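Local coordinates for transcriptional regulator (PDB 4YV9), which probably regulates transcription in quorum sensing as a DNA-binding receptor for a peptide pheromone, at residues S106-A111 with I145-N150. Residues are numbered along the deposited sequence; the frame is centred on the assembly and turned at random.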
ATOM      1  N   SER B 106     -20.767  11.328  11.816  1.00 50.36           N
ATOM      2  CA  SER B 106     -21.100  12.744  11.919  1.00 49.36           C
ATOM      3  C   SER B 106     -20.154  13.395  12.906  1.00 43.72           C
ATOM      4  O   SER B 106     -19.746  14.529  12.695  1.00 46.51           O
ATOM      5  CB  SER B 106     -22.566  12.959  12.309  1.00 54.82           C
ATOM      6  OG  SER B 106     -22.892  12.301  13.515  1.00 58.74           O
ATOM      7  N   THR B 107     -19.781  12.673  13.965  1.00 39.73           N
ATOM      8  CA  THR B 107     -18.788  13.183  14.907  1.00 40.04           C
ATOM      9  C   THR B 107     -17.489  13.500  14.163  1.00 38.51           C
ATOM     10  O   THR B 107     -16.875  14.538  14.386  1.00 42.25           O
ATOM     11  CB  THR B 107     -18.505  12.188  16.068  1.00 44.12           C
ATOM     12  OG1 THR B 107     -19.609  12.193  16.988  1.00 43.80           O
ATOM     13  CG2 THR B 107     -17.237  12.602  16.813  1.00 38.24           C
HETATM   14  N   MSE B 108     -17.099  12.615  13.249  1.00 39.24           N
HETATM   15  CA  MSE B 108     -15.944  12.858  12.396  1.00 45.08           C
HETATM   16  C   MSE B 108     -16.122  14.015  11.391  1.00 45.37           C
HETATM   17  O   MSE B 108     -15.179  14.757  11.109  1.00 41.51           O
HETATM   18  CB  MSE B 108     -15.597  11.585  11.628  1.00 44.90           C
HETATM   19  CG  MSE B 108     -14.468  11.783  10.677  1.00 46.05           C
HETATM   20 SE   MSE B 108     -14.077  10.202   9.558  1.00 57.93          SE
HETATM   21  CE  MSE B 108     -13.155  11.187   8.201  1.00 49.86           C
ATOM     22  N   ILE B 109     -17.316  14.137  10.825  1.00 43.44           N
ATOM     23  CA  ILE B 109     -17.610  15.236   9.895  1.00 48.25           C
ATOM     24  C   ILE B 109     -17.516  16.587  10.608  1.00 43.18           C
ATOM     25  O   ILE B 109     -16.989  17.558  10.058  1.00 51.15           O
ATOM     26  CB  ILE B 109     -18.997  15.087   9.262  1.00 47.28           C
ATOM     27  CG1 ILE B 109     -19.042  13.831   8.395  1.00 48.99           C
ATOM     28  CG2 ILE B 109     -19.325  16.293   8.372  1.00 47.38           C
ATOM     29  CD1 ILE B 109     -20.433  13.463   7.928  1.00 52.42           C
ATOM     30  N   LYS B 110     -18.009  16.632  11.843  1.00 42.87           N
ATOM     31  CA  LYS B 110     -17.918  17.838  12.667  1.00 45.69           C
ATOM     32  C   LYS B 110     -16.465  18.189  12.967  1.00 41.25           C
ATOM     33  O   LYS B 110     -16.085  19.361  12.945  1.00 43.86           O
ATOM     34  CB  LYS B 110     -18.693  17.666  13.977  1.00 44.79           C
ATOM     35  CG  LYS B 110     -20.197  17.460  13.798  1.00 47.65           C
ATOM     36  CD  LYS B 110     -20.920  17.449  15.144  1.00 44.17           C
ATOM     37  CE  LYS B 110     -22.368  17.017  14.993  1.00 47.68           C
ATOM     38  NZ  LYS B 110     -23.091  17.085  16.299  1.00 47.27           N
ATOM     39  N   ALA B 111     -15.656  17.173  13.254  1.00 43.07           N
ATOM     40  CA  ALA B 111     -14.236  17.384  13.542  1.00 45.01           C
ATOM     41  C   ALA B 111     -13.534  17.999  12.340  1.00 47.99           C
ATOM     42  O   ALA B 111     -12.748  18.932  12.475  1.00 49.18           O
ATOM     43  CB  ALA B 111     -13.558  16.067  13.928  1.00 39.93           C
ATOM     44  N   ILE B 145      -8.832   3.680  12.413  1.00 33.83           N
ATOM     45  CA  ILE B 145      -7.638   4.493  12.219  1.00 28.76           C
ATOM     46  C   ILE B 145      -8.008   5.865  11.643  1.00 34.08           C
ATOM     47  O   ILE B 145      -7.514   6.896  12.101  1.00 42.71           O
ATOM     48  CB  ILE B 145      -6.615   3.781  11.275  1.00 32.07           C
ATOM     49  CG1 ILE B 145      -6.115   2.472  11.896  1.00 34.66           C
ATOM     50  CG2 ILE B 145      -5.428   4.695  10.968  1.00 39.94           C
ATOM     51  CD1 ILE B 145      -5.428   1.563  10.862  1.00 33.94           C
ATOM     52  N   ILE B 146      -8.883   5.881  10.646  1.00 33.51           N
ATOM     53  CA  ILE B 146      -9.290   7.149  10.028  1.00 34.34           C
ATOM     54  C   ILE B 146     -10.140   7.994  10.993  1.00 38.54           C
ATOM     55  O   ILE B 146     -10.009   9.226  11.060  1.00 37.22           O
ATOM     56  CB  ILE B 146     -10.060   6.893   8.724  1.00 35.24           C
ATOM     57  CG1 ILE B 146      -9.134   6.252   7.680  1.00 35.26           C
ATOM     58  CG2 ILE B 146     -10.684   8.197   8.176  1.00 35.30           C
ATOM     59  CD1 ILE B 146      -7.992   7.126   7.258  1.00 40.80           C
ATOM     60  N   LEU B 147     -11.010   7.337  11.752  1.00 37.36           N
ATOM     61  CA  LEU B 147     -11.779   8.046  12.767  1.00 37.25           C
ATOM     62  C   LEU B 147     -10.845   8.735  13.762  1.00 38.41           C
ATOM     63  O   LEU B 147     -10.972   9.934  14.010  1.00 40.96           O
ATOM     64  CB  LEU B 147     -12.724   7.097  13.489  1.00 36.38           C
ATOM     65  CG  LEU B 147     -13.994   6.714  12.726  1.00 41.32           C
ATOM     66  CD1 LEU B 147     -14.706   5.593  13.469  1.00 38.01           C
ATOM     67  CD2 LEU B 147     -14.914   7.951  12.563  1.00 35.38           C
ATOM     68  N   LEU B 148      -9.897   7.981  14.312  1.00 38.64           N
ATOM     69  CA  LEU B 148      -8.961   8.526  15.287  1.00 38.73           C
ATOM     70  C   LEU B 148      -8.151   9.667  14.700  1.00 37.51           C
ATOM     71  O   LEU B 148      -8.004  10.714  15.326  1.00 44.21           O
ATOM     72  CB  LEU B 148      -8.004   7.444  15.806  1.00 34.02           C
ATOM     73  CG  LEU B 148      -6.869   7.949  16.701  1.00 39.76           C
ATOM     74  CD1 LEU B 148      -7.440   8.399  18.021  1.00 41.30           C
ATOM     75  CD2 LEU B 148      -5.800   6.882  16.925  1.00 38.91           C
ATOM     76  N   GLY B 149      -7.631   9.455  13.497  1.00 39.23           N
ATOM     77  CA  GLY B 149      -6.803  10.447  12.842  1.00 35.54           C
ATOM     78  C   GLY B 149      -7.545  11.759  12.677  1.00 43.98           C
ATOM     79  O   GLY B 149      -7.005  12.819  12.964  1.00 45.92           O
ATOM     80  N   ASN B 150      -8.801  11.695  12.256  1.00 39.44           N
ATOM     81  CA  ASN B 150      -9.520  12.921  11.948  1.00 45.21           C
ATOM     82  C   ASN B 150     -10.205  13.572  13.157  1.00 43.09           C
ATOM     83  O   ASN B 150     -10.607  14.723  13.085  1.00 42.75           O
ATOM     84  CB  ASN B 150     -10.528  12.652  10.831  1.00 47.04           C
ATOM     85  CG  ASN B 150      -9.854  12.539   9.472  1.00 49.45           C
ATOM     86  OD1 ASN B 150      -9.040  13.380   9.103  1.00 60.85           O
ATOM     87  ND2 ASN B 150     -10.184  11.506   8.734  1.00 42.68           N
TER
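Met108, present as selenomethionine, reaches from helix 103-113 to helix 142-151 and lies against Ile146, Leu147 and Asn150. Its CG stands anti to the backbone N (chi1 177°), and the chain stays extended beyond it, which carries the selenium and terminal methyl to the facing helix. The side chain of Leu147 crosses it at about a right angle: a single branch, CD2, rests 3.8 Å from both CB and SE of Met108. Farther out, CE of Met108 meets the CG2 branch of Ile146 at 3.9 Å, while the CG1 arm of Ile146 is directed away from this contact. Asn150 closes in on the same methyl, its CB and Met108 CE lying 4.0 Å apart. ND2 of Asn150 is modelled 3.0 Å from Met108 CE, too short for an ordinary carbon-nitrogen contact and therefore doubtful. That amide nitrogen donates a hydrogen bond to the backbone of the bound peptide, a bond that would help fix the turn of the amide plane about CB-CG. One turn on from Met108, Ala111 brings its CB to 3.4 Å from the backbone O of Asn150. The short segments run in roughly the same direction, their axes 9.7 Å apart at closest approach and inclined by 35°. Both belong to the all-helical, TPR-like C-terminal domain, where this buried contact adjoins the peptide site: Ile146 also packs on an apolar side chain of the peptide. Helix 72-85 flanks the junction through Leu77, which touches Met108 and Ile146, while helix 124-136 supplies Leu130 against Leu147.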